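Local coordinates for protein sniffer CG10964-PA (Drosophila melanogaster, PDB 1SNY) that probably reduces carbonyl compounds with NADPH, as a carbonyl reductase of the short-chain dehydrogenase/reductase family that binds NADP in a Rossmann fold, at residues L35-A40 with T237-I242; Q101-L106 with P147-A152; I169-I174 with L217-V222. All coordinates share one frame; numbering follows the deposited sequence.

Interaction 1 of 3, residues L35-A40 with T237-I242; sequences LGLVKA and TSTGQI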
loop_
_atom_site.group_PDB
_atom_site.type_symbol
_atom_site.label_atom_id
_atom_site.label_comp_id
_atom_site.label_asym_id
_atom_site.label_seq_id
_atom_site.Cartn_x
_atom_site.Cartn_y
_atom_site.Cartn_z
ATOM N N LEU A 35 0.665 -17.761 -17.726
ATOM C CA LEU A 35 0.743 -18.834 -18.708
ATOM C C LEU A 35 1.834 -19.828 -18.320
ATOM O O LEU A 35 1.684 -21.037 -18.506
ATOM C CB LEU A 35 1.056 -18.248 -20.084
ATOM C CG LEU A 35 1.218 -19.226 -21.249
ATOM C CD1 LEU A 35 -0.110 -19.921 -21.532
ATOM C CD2 LEU A 35 1.698 -18.464 -22.474
ATOM N N GLY A 36 2.935 -19.306 -17.786
ATOM C CA GLY A 36 4.039 -20.156 -17.388
ATOM C C GLY A 36 3.631 -21.099 -16.279
ATOM O O GLY A 36 4.033 -22.267 -16.264
ATOM N N LEU A 37 2.828 -20.590 -15.346
ATOM C CA LEU A 37 2.358 -21.389 -14.224
ATOM C C LEU A 37 1.433 -22.487 -14.719
ATOM O O LEU A 37 1.507 -23.620 -14.253
ATOM C CB LEU A 37 1.620 -20.513 -13.208
ATOM C CG LEU A 37 2.444 -19.526 -12.378
ATOM C CD1 LEU A 37 1.505 -18.684 -11.526
ATOM C CD2 LEU A 37 3.427 -20.280 -11.494
ATOM N N VAL A 38 0.551 -22.145 -15.655
ATOM C CA VAL A 38 -0.375 -23.129 -16.211
ATOM C C VAL A 38 0.416 -24.324 -16.733
ATOM O O VAL A 38 0.169 -25.463 -16.339
ATOM C CB VAL A 38 -1.196 -22.539 -17.381
ATOM C CG1 VAL A 38 -2.104 -23.603 -17.971
ATOM C CG2 VAL A 38 -2.015 -21.363 -16.899
ATOM N N LYS A 39 1.381 -24.058 -17.608
ATOM C CA LYS A 39 2.194 -25.119 -18.184
ATOM C C LYS A 39 2.935 -25.922 -17.122
ATOM O O LYS A 39 2.985 -27.146 -17.189
ATOM C CB LYS A 39 3.196 -24.537 -19.185
ATOM C CG LYS A 39 2.554 -23.814 -20.357
ATOM C CD LYS A 39 3.611 -23.246 -21.290
ATOM C CE LYS A 39 2.980 -22.469 -22.434
ATOM N NZ LYS A 39 4.014 -21.821 -23.291
ATOM N N ALA A 40 3.510 -25.234 -16.144
ATOM C CA ALA A 40 4.244 -25.916 -15.085
ATOM C C ALA A 40 3.312 -26.794 -14.252
ATOM O O ALA A 40 3.720 -27.841 -13.755
ATOM C CB ALA A 40 4.938 -24.901 -14.189
ATOM N N THR A 237 11.763 -21.465 -15.839
ATOM C CA THR A 237 12.638 -21.574 -14.679
ATOM C C THR A 237 11.954 -21.022 -13.435
ATOM O O THR A 237 11.960 -21.652 -12.373
ATOM C CB THR A 237 13.955 -20.804 -14.899
ATOM O OG1 THR A 237 14.623 -21.318 -16.059
ATOM C CG2 THR A 237 14.868 -20.951 -13.689
ATOM N N SER A 238 11.367 -19.837 -13.569
ATOM C CA SER A 238 10.686 -19.203 -12.451
ATOM C C SER A 238 9.435 -19.973 -12.056
ATOM O O SER A 238 9.321 -20.443 -10.924
ATOM C CB SER A 238 10.305 -17.761 -12.803
ATOM O OG SER A 238 9.572 -17.163 -11.748
ATOM N N THR A 239 8.500 -20.104 -12.991
ATOM C CA THR A 239 7.251 -20.805 -12.722
ATOM C C THR A 239 7.466 -22.246 -12.265
ATOM O O THR A 239 6.700 -22.760 -11.449
ATOM C CB THR A 239 6.322 -20.797 -13.960
ATOM O OG1 THR A 239 6.985 -21.416 -15.066
ATOM C CG2 THR A 239 5.949 -19.366 -14.332
ATOM N N GLY A 240 8.506 -22.892 -12.784
ATOM C CA GLY A 240 8.782 -24.258 -12.384
ATOM C C GLY A 240 9.082 -24.300 -10.899
ATOM O O GLY A 240 8.513 -25.100 -10.152
ATOM N N GLN A 241 9.976 -23.421 -10.459
ATOM C CA GLN A 241 10.337 -23.364 -9.051
ATOM C C GLN A 241 9.165 -22.846 -8.216
ATOM O O GLN A 241 8.968 -23.278 -7.079
ATOM C CB GLN A 241 11.558 -22.466 -8.854
ATOM C CG GLN A 241 12.756 -22.862 -9.702
ATOM C CD GLN A 241 13.994 -22.044 -9.380
ATOM O OE1 GLN A 241 14.567 -22.161 -8.292
ATOM N NE2 GLN A 241 14.412 -21.206 -10.324
ATOM N N ILE A 242 8.387 -21.925 -8.779
ATOM C CA ILE A 242 7.237 -21.376 -8.063
ATOM C C ILE A 242 6.240 -22.478 -7.707
ATOM O O ILE A 242 5.877 -22.647 -6.537
ATOM C CB ILE A 242 6.511 -20.295 -8.895
ATOM C CG1 ILE A 242 7.420 -19.071 -9.056
ATOM C CG2 ILE A 242 5.197 -19.910 -8.214
ATOM C CD1 ILE A 242 6.770 -17.896 -9.767
#
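Thr-239 sets its side chain against the backbone of Gly-36 and Leu-37, and this is where helix 32-42 and helix 235-248 come together. The short segments pass 8.5 Å apart at an angle of 56° between their N-to-C directions, with Leu-37 facing Thr-239 and Ala-40 facing Gly-240.

The van der Waals part has two layers. In the first, the methyl CG2 of Thr-239 lies on the peptide that joins the two helix residues, 3.5 Å from Leu-37 N, over a glycine that brings no side chain of its own. In the second, the isobutyl group of Leu-37 reaches past this methyl: with CG beside the backbone N (chi1 -71°), CD2 is carried across to Thr-239 CB at 3.8 Å and to Ile-242 CG2 at 3.7 Å. The side chains of Leu-37 and Ile-242 cross at about a right angle, a branch of one against a branch of the other. One turn on from Gly-36, Ala-40 CB stands 3.9 Å from Thr-239 O and 4.3 Å from Gly-240 CA, so small residues face each other there.

The polar part is turned inward on the helix. Thr-239 OG1 sits between its own backbone N and carbonyl carbon (chi1 59°), where it hydrogen-bonds to Val-235 O one turn earlier; Gly-36 O lies 3.3 Å from OG1. The hydroxyl is thus satisfied within its own helix, and the two segments are held by packing of side chains on backbone and on each other.

Val-243, further along helix 235-248, extends the packing against Leu-37 and Ala-40. Elsewhere on helix 32-42, Val-38 covers strand 50-55, and Leu-35 and Lys-39 meet helix 62-70. Ile-242 also packs on Pro-219, in the loop after strand 213-217.

Interaction 2 of 3, residues Q101-L106 with P147-A152; sequences QGLNVL and PLLKKA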
loop_
_atom_site.group_PDB
_atom_site.type_symbol
_atom_site.label_atom_id
_atom_site.label_comp_id
_atom_site.label_asym_id
_atom_site.label_seq_id
_atom_site.Cartn_x
_atom_site.Cartn_y
_atom_site.Cartn_z
ATOM N N GLN A 101 -16.145 -29.850 -3.009
ATOM C CA GLN A 101 -14.702 -29.914 -2.828
ATOM C C GLN A 101 -14.080 -28.524 -2.736
ATOM O O GLN A 101 -12.909 -28.393 -2.388
ATOM C CB GLN A 101 -14.046 -30.709 -3.958
ATOM C CG GLN A 101 -14.283 -32.203 -3.841
ATOM C CD GLN A 101 -13.949 -32.726 -2.451
ATOM O OE1 GLN A 101 -12.791 -32.721 -2.032
ATOM N NE2 GLN A 101 -14.970 -33.169 -1.726
ATOM N N GLY A 102 -14.872 -27.499 -3.047
ATOM C CA GLY A 102 -14.397 -26.125 -2.990
ATOM C C GLY A 102 -13.224 -25.821 -3.908
ATOM O O GLY A 102 -12.958 -26.553 -4.864
ATOM N N LEU A 103 -12.517 -24.733 -3.612
ATOM C CA LEU A 103 -11.361 -24.315 -4.398
ATOM C C LEU A 103 -10.139 -24.393 -3.494
ATOM O O LEU A 103 -10.102 -23.741 -2.453
ATOM C CB LEU A 103 -11.536 -22.875 -4.860
ATOM C CG LEU A 103 -10.392 -22.273 -5.678
ATOM C CD1 LEU A 103 -10.344 -22.944 -7.040
ATOM C CD2 LEU A 103 -10.597 -20.761 -5.817
ATOM N N ASN A 104 -9.143 -25.181 -3.876
ATOM C CA ASN A 104 -7.954 -25.286 -3.039
ATOM C C ASN A 104 -7.046 -24.075 -3.096
ATOM O O ASN A 104 -6.480 -23.681 -2.081
ATOM C CB ASN A 104 -7.122 -26.510 -3.415
ATOM C CG ASN A 104 -7.889 -27.791 -3.260
ATOM O OD1 ASN A 104 -8.276 -28.418 -4.250
ATOM N ND2 ASN A 104 -8.133 -28.191 -2.011
ATOM N N VAL A 105 -6.889 -23.480 -4.275
ATOM C CA VAL A 105 -5.977 -22.348 -4.374
ATOM C C VAL A 105 -6.423 -21.195 -5.232
ATOM O O VAL A 105 -6.901 -21.387 -6.352
ATOM C CB VAL A 105 -4.583 -22.799 -4.909
ATOM C CG1 VAL A 105 -3.656 -21.596 -5.053
ATOM C CG2 VAL A 105 -3.968 -23.843 -3.968
ATOM N N LEU A 106 -6.275 -19.990 -4.688
ATOM C CA LEU A 106 -6.581 -18.779 -5.426
ATOM C C LEU A 106 -5.208 -18.182 -5.647
ATOM O O LEU A 106 -4.503 -17.867 -4.682
ATOM C CB LEU A 106 -7.438 -17.801 -4.610
ATOM C CG LEU A 106 -7.421 -16.346 -5.116
ATOM C CD1 LEU A 106 -7.993 -16.280 -6.530
ATOM C CD2 LEU A 106 -8.215 -15.451 -4.171
ATOM N N PRO A 147 -15.849 -18.458 0.398
ATOM C CA PRO A 147 -16.716 -19.619 0.630
ATOM C C PRO A 147 -16.121 -20.900 0.042
ATOM O O PRO A 147 -16.112 -21.951 0.696
ATOM C CB PRO A 147 -18.024 -19.209 -0.047
ATOM C CG PRO A 147 -18.049 -17.720 0.180
ATOM C CD PRO A 147 -16.621 -17.326 -0.148
ATOM N N LEU A 148 -15.619 -20.804 -1.185
ATOM C CA LEU A 148 -15.012 -21.945 -1.865
ATOM C C LEU A 148 -13.735 -22.414 -1.164
ATOM O O LEU A 148 -13.485 -23.616 -1.051
ATOM C CB LEU A 148 -14.680 -21.579 -3.312
ATOM C CG LEU A 148 -15.868 -21.556 -4.284
ATOM C CD1 LEU A 148 -15.476 -20.896 -5.582
ATOM C CD2 LEU A 148 -16.336 -22.977 -4.530
ATOM N N LEU A 149 -12.925 -21.465 -0.713
ATOM C CA LEU A 149 -11.670 -21.791 -0.037
ATOM C C LEU A 149 -11.922 -22.476 1.302
ATOM O O LEU A 149 -11.175 -23.370 1.707
ATOM C CB LEU A 149 -10.828 -20.517 0.160
ATOM C CG LEU A 149 -10.198 -19.893 -1.096
ATOM C CD1 LEU A 149 -9.697 -18.498 -0.770
ATOM C CD2 LEU A 149 -9.048 -20.782 -1.614
ATOM N N LYS A 150 -12.976 -22.061 1.994
ATOM C CA LYS A 150 -13.301 -22.653 3.281
ATOM C C LYS A 150 -13.851 -24.061 3.107
ATOM O O LYS A 150 -13.602 -24.933 3.941
ATOM C CB LYS A 150 -14.311 -21.782 4.033
ATOM C CG LYS A 150 -13.731 -20.470 4.506
ATOM C CD LYS A 150 -14.785 -19.602 5.173
ATOM C CE LYS A 150 -14.188 -18.289 5.669
ATOM N NZ LYS A 150 -15.246 -17.367 6.170
ATOM N N LYS A 151 -14.607 -24.283 2.035
ATOM C CA LYS A 151 -15.150 -25.616 1.791
ATOM C C LYS A 151 -13.994 -26.570 1.524
ATOM O O LYS A 151 -13.978 -27.699 2.022
ATOM C CB LYS A 151 -16.099 -25.606 0.591
ATOM C CG LYS A 151 -17.403 -24.881 0.852
ATOM C CD LYS A 151 -18.329 -24.944 -0.349
ATOM C CE LYS A 151 -19.627 -24.210 -0.067
ATOM N NZ LYS A 151 -20.533 -24.235 -1.246
ATOM N N ALA A 152 -13.017 -26.108 0.746
ATOM C CA ALA A 152 -11.858 -26.927 0.416
ATOM C C ALA A 152 -11.042 -27.179 1.672
ATOM O O ALA A 152 -10.544 -28.285 1.880
ATOM C CB ALA A 152 -10.999 -26.235 -0.633
#
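Leu-103 and Leu-148 meet through the bases of their side chains, CB to CB at 3.7 Å, beside a main-chain bond that fixes the turn and loop at 101-104 to helix 124-155. Leu-103 N donates to Leu-148 O at 3.0 Å, nearly straight at the hydrogen (163°) but from above the carbonyl plane. Ala-152 N, making the regular helical bond, reaches the same oxygen from the opposite face, so this carbonyl is held by two donors.

Leu-149 is turned differently: its CB leads away from the loop, yet with CG beside the backbone N (chi1 -71°) the CD2 methyl swings back over the loop, to 3.3 Å from Leu-103 O. Ala-152 presents its methyl directly, CB lying 3.2 Å from that same oxygen. This buried carbonyl has no hydrogen-bond partner in the model; Leu-149 CA points its C-H almost straight at it (168°), a weak substitute. Asn-104 ND2, hydrogen-bonded to Arg-165 O, also comes to 3.7 Å from the Ala-152 methyl, and its OD1 binds Ser-23 N. Gly-102 makes the close approach possible: its CA rests 3.3 Å from Leu-148 O and 4.0 Å from Lys-151 CB.

The loop leads into strand 105-108, which lies between strands 23-26 and 167-171 in the parallel sheet. Leu-103 also touches strand 23-26, while Leu-148 packs on helix 87-98, and Lys-151 forms a salt bridge to Glu-95 of that helix.

Interaction 3 of 3, residues I169-I174 with L217-V222; sequences INMSSI and LHPGWV. With NAP (NADP nicotinamide-adenine-dinucleotide phosphate), chain B.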
loop_
_atom_site.group_PDB
_atom_site.type_symbol
_atom_site.label_atom_id
_atom_site.label_comp_id
_atom_site.label_asym_id
_atom_site.label_seq_id
_atom_site.Cartn_x
_atom_site.Cartn_y
_atom_site.Cartn_z
ATOM N N ILE A 169 -2.403 -17.366 -2.845
ATOM C CA ILE A 169 -1.039 -16.957 -3.139
ATOM C C ILE A 169 -1.125 -15.638 -3.884
ATOM O O ILE A 169 -1.683 -15.569 -4.985
ATOM C CB ILE A 169 -0.298 -17.959 -4.046
ATOM C CG1 ILE A 169 -0.424 -19.385 -3.499
ATOM C CG2 ILE A 169 1.184 -17.550 -4.142
ATOM C CD1 ILE A 169 0.306 -19.625 -2.204
ATOM N N ASN A 170 -0.597 -14.582 -3.279
ATOM C CA ASN A 170 -0.618 -13.278 -3.925
ATOM C C ASN A 170 0.712 -13.009 -4.590
ATOM O O ASN A 170 1.744 -12.926 -3.923
ATOM C CB ASN A 170 -0.893 -12.164 -2.916
ATOM C CG ASN A 170 -2.300 -12.221 -2.361
ATOM O OD1 ASN A 170 -3.259 -12.451 -3.101
ATOM N ND2 ASN A 170 -2.432 -12.010 -1.059
HETATM N N MSE A 171 0.694 -12.878 -5.905
HETATM C CA MSE A 171 1.930 -12.608 -6.608
HETATM C C MSE A 171 2.333 -11.182 -6.289
HETATM O O MSE A 171 1.665 -10.236 -6.695
HETATM C CB MSE A 171 1.755 -12.786 -8.116
HETATM C CG MSE A 171 3.080 -12.929 -8.849
HETATM SE SE MSE A 171 4.043 -14.577 -8.465
HETATM C CE MSE A 171 3.504 -14.989 -6.659
ATOM N N SER A 172 3.416 -11.032 -5.532
ATOM C CA SER A 172 3.894 -9.707 -5.149
ATOM C C SER A 172 5.177 -9.387 -5.907
ATOM O O SER A 172 5.386 -9.891 -6.996
ATOM C CB SER A 172 4.129 -9.661 -3.633
ATOM O OG SER A 172 4.391 -8.337 -3.189
ATOM N N SER A 173 6.039 -8.556 -5.332
ATOM C CA SER A 173 7.300 -8.185 -5.977
ATOM C C SER A 173 8.322 -7.712 -4.952
ATOM O O SER A 173 7.948 -7.140 -3.936
ATOM C CB SER A 173 7.077 -7.065 -6.991
ATOM O OG SER A 173 8.320 -6.482 -7.361
ATOM N N ILE A 174 9.609 -7.944 -5.222
ATOM C CA ILE A 174 10.652 -7.522 -4.286
ATOM C C ILE A 174 10.653 -5.997 -4.194
ATOM O O ILE A 174 11.115 -5.424 -3.207
ATOM C CB ILE A 174 12.056 -8.019 -4.729
ATOM C CG1 ILE A 174 13.080 -7.773 -3.617
ATOM C CG2 ILE A 174 12.501 -7.285 -5.978
ATOM C CD1 ILE A 174 12.886 -8.619 -2.373
ATOM N N LEU A 217 4.291 -13.818 -2.804
ATOM C CA LEU A 217 5.443 -14.451 -3.412
ATOM C C LEU A 217 6.024 -13.625 -4.548
ATOM O O LEU A 217 5.309 -13.141 -5.423
ATOM C CB LEU A 217 5.058 -15.862 -3.901
ATOM C CG LEU A 217 6.156 -16.760 -4.490
ATOM C CD1 LEU A 217 5.836 -18.217 -4.186
ATOM C CD2 LEU A 217 6.281 -16.537 -5.988
ATOM N N HIS A 218 7.338 -13.445 -4.498
ATOM C CA HIS A 218 8.070 -12.721 -5.523
ATOM C C HIS A 218 8.586 -13.815 -6.445
ATOM O O HIS A 218 9.286 -14.724 -6.003
ATOM C CB HIS A 218 9.242 -11.956 -4.898
ATOM C CG HIS A 218 10.210 -11.410 -5.899
ATOM N ND1 HIS A 218 9.842 -10.519 -6.884
ATOM C CD2 HIS A 218 11.536 -11.635 -6.073
ATOM C CE1 HIS A 218 10.897 -10.219 -7.621
ATOM N NE2 HIS A 218 11.937 -10.882 -7.151
ATOM N N PRO A 219 8.233 -13.752 -7.736
ATOM C CA PRO A 219 8.652 -14.745 -8.723
ATOM C C PRO A 219 10.079 -14.544 -9.212
ATOM O O PRO A 219 10.531 -15.236 -10.125
ATOM C CB PRO A 219 7.635 -14.548 -9.839
ATOM C CG PRO A 219 7.473 -13.048 -9.830
ATOM C CD PRO A 219 7.352 -12.741 -8.354
ATOM N N GLY A 220 10.789 -13.611 -8.588
ATOM C CA GLY A 220 12.142 -13.307 -9.013
ATOM C C GLY A 220 12.006 -12.380 -10.206
ATOM O O GLY A 220 10.885 -12.073 -10.615
ATOM N N TRP A 221 13.120 -11.915 -10.763
ATOM C CA TRP A 221 13.044 -11.039 -11.928
ATOM C C TRP A 221 12.987 -11.937 -13.163
ATOM O O TRP A 221 13.977 -12.575 -13.526
ATOM C CB TRP A 221 14.262 -10.109 -11.984
ATOM C CG TRP A 221 14.139 -9.036 -13.028
ATOM C CD1 TRP A 221 13.009 -8.680 -13.708
ATOM C CD2 TRP A 221 15.179 -8.168 -13.496
ATOM N NE1 TRP A 221 13.278 -7.646 -14.570
ATOM C CE2 TRP A 221 14.603 -7.312 -14.462
ATOM C CE3 TRP A 221 16.541 -8.029 -13.193
ATOM C CZ2 TRP A 221 15.343 -6.328 -15.131
ATOM C CZ3 TRP A 221 17.277 -7.051 -13.859
ATOM C CH2 TRP A 221 16.672 -6.214 -14.817
ATOM N N VAL A 222 11.818 -11.986 -13.798
ATOM C CA VAL A 222 11.600 -12.844 -14.963
ATOM C C VAL A 222 11.428 -12.079 -16.273
ATOM O O VAL A 222 10.874 -10.981 -16.293
ATOM C CB VAL A 222 10.351 -13.731 -14.748
ATOM C CG1 VAL A 222 10.242 -14.771 -15.855
ATOM C CG2 VAL A 222 10.425 -14.397 -13.381
HETATM P PA NAP B . 2.527 -9.401 -17.792
HETATM O O1A NAP B . 2.284 -8.046 -18.093
HETATM O O2A NAP B . 3.233 -10.390 -18.696
HETATM O O5B NAP B . 1.151 -10.122 -17.413
HETATM C C5B NAP B . 0.186 -9.426 -16.580
HETATM C C4B NAP B . -1.047 -10.378 -16.690
HETATM O O4B NAP B . -2.127 -9.766 -15.844
HETATM C C3B NAP B . -1.700 -10.460 -18.106
HETATM O O3B NAP B . -2.191 -11.801 -18.257
HETATM C C2B NAP B . -2.785 -9.405 -18.038
HETATM O O2B NAP B . -3.840 -9.515 -18.984
HETATM C C1B NAP B . -3.301 -9.557 -16.590
HETATM N N9A NAP B . -4.043 -8.362 -16.224
HETATM C C8A NAP B . -3.666 -7.042 -16.071
HETATM N N7A NAP B . -4.662 -6.230 -15.735
HETATM C C5A NAP B . -5.755 -7.081 -15.667
HETATM C C6A NAP B . -7.100 -6.805 -15.360
HETATM N N6A NAP B . -7.641 -5.598 -15.055
HETATM N N1A NAP B . -7.992 -7.894 -15.368
HETATM C C2A NAP B . -7.551 -9.193 -15.672
HETATM N N3A NAP B . -6.232 -9.490 -15.982
HETATM C C4A NAP B . -5.373 -8.401 -15.965
HETATM O O3 NAP B . 3.320 -9.484 -16.429
HETATM P PN NAP B . 3.917 -10.681 -15.596
HETATM O O1N NAP B . 5.382 -10.563 -15.505
HETATM O O2N NAP B . 3.383 -11.928 -16.208
HETATM O O5D NAP B . 3.328 -10.402 -14.152
HETATM C C5D NAP B . 2.693 -11.487 -13.393
HETATM C C4D NAP B . 2.635 -11.070 -11.935
HETATM O O4D NAP B . 3.962 -11.146 -11.353
HETATM C C3D NAP B . 2.155 -9.608 -11.661
HETATM O O3D NAP B . 1.279 -9.564 -10.509
HETATM C C2D NAP B . 3.465 -8.860 -11.463
HETATM O O2D NAP B . 3.322 -7.653 -10.748
HETATM C C1D NAP B . 4.289 -9.856 -10.739
HETATM N N1N NAP B . 5.759 -9.763 -10.888
HETATM C C2N NAP B . 6.474 -9.894 -12.121
HETATM C C3N NAP B . 7.873 -9.778 -12.073
HETATM C C7N NAP B . 8.690 -9.912 -13.365
HETATM O O7N NAP B . 9.897 -9.803 -13.254
HETATM N N7N NAP B . 8.111 -10.132 -14.514
HETATM C C4N NAP B . 8.580 -9.532 -10.810
HETATM C C5N NAP B . 7.816 -9.412 -9.624
HETATM C C6N NAP B . 6.402 -9.524 -9.644
HETATM P P2B NAP B . -3.815 -8.773 -20.448
HETATM O O1X NAP B . -2.937 -9.653 -21.343
HETATM O O2X NAP B . -5.263 -8.806 -20.808
HETATM O O3X NAP B . -3.210 -7.391 -20.249
#
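Leu-217, His-218 and selenomethionine Met-171 account for most of the buried surface. Leu-217 pairs with Met-171 in a parallel beta bridge at the ends of strands 167-171 and 213-217: its N donates to Asn-170 O at 2.9 Å, and its O takes a bond from Ser-172 N, less surely placed. Their side chains run side by side, pointing the same way. Met-171, bent at chi2 and chi3, turns its selenium back to 3.8 Å from Pro-219 CD, while its CG lies 3.2 Å from NAP O4D, against the nicotinamide ribose.

The His-218 ring is sandwiched. Ile-174 lies over one face in a CH-pi contact, CB 3.7 Å from the ring centroid and 7° off the normal. Gly-220 N covers the opposite face, and the nicotinamide C5N stands at the ring edge. CG is anti to the backbone N (chi1 168°), which carries the ring out alongside Ser-173 and Ile-174.

Beyond Pro-219, which packs on the nicotinamide, Val-222 N donates to the carboxamide oxygen O7N at 3.0 Å, and N7N returns a weak bond to Val-222 O; together these would hold the amide in one rotation. Tyr-189 and Lys-193, hydrogen-bonded to the cofactor, lie beside Ser-173. The Pro-Gly motif after strand 213-217, followed by a residue whose backbone binds the carboxamide, is characteristic of the nicotinamide site of the SDR family.

All three contacts belong to one Rossmann-type parallel sheet and its helices. Along the chain, interactions 2 and 3 follow each other in series, both nested inside the loop closed by interaction 1. Interactions 2 and 3 share the sheet through neighbouring strands 105-108 and 167-171, where Leu-106 O probably accepts from Ile-169 N, yet their centres lie about 23 Å apart, on opposite sides of the chain's centre. The centres of interactions 1 and 3 are about 12 Å apart, and the two touch: Ser-238 OG probably bonds to Pro-219 O, so helix 235-248 backs the nicotinamide loop. Interaction 2, its centre about 22 Å from that of interaction 1, is structural packing well away from the cofactor.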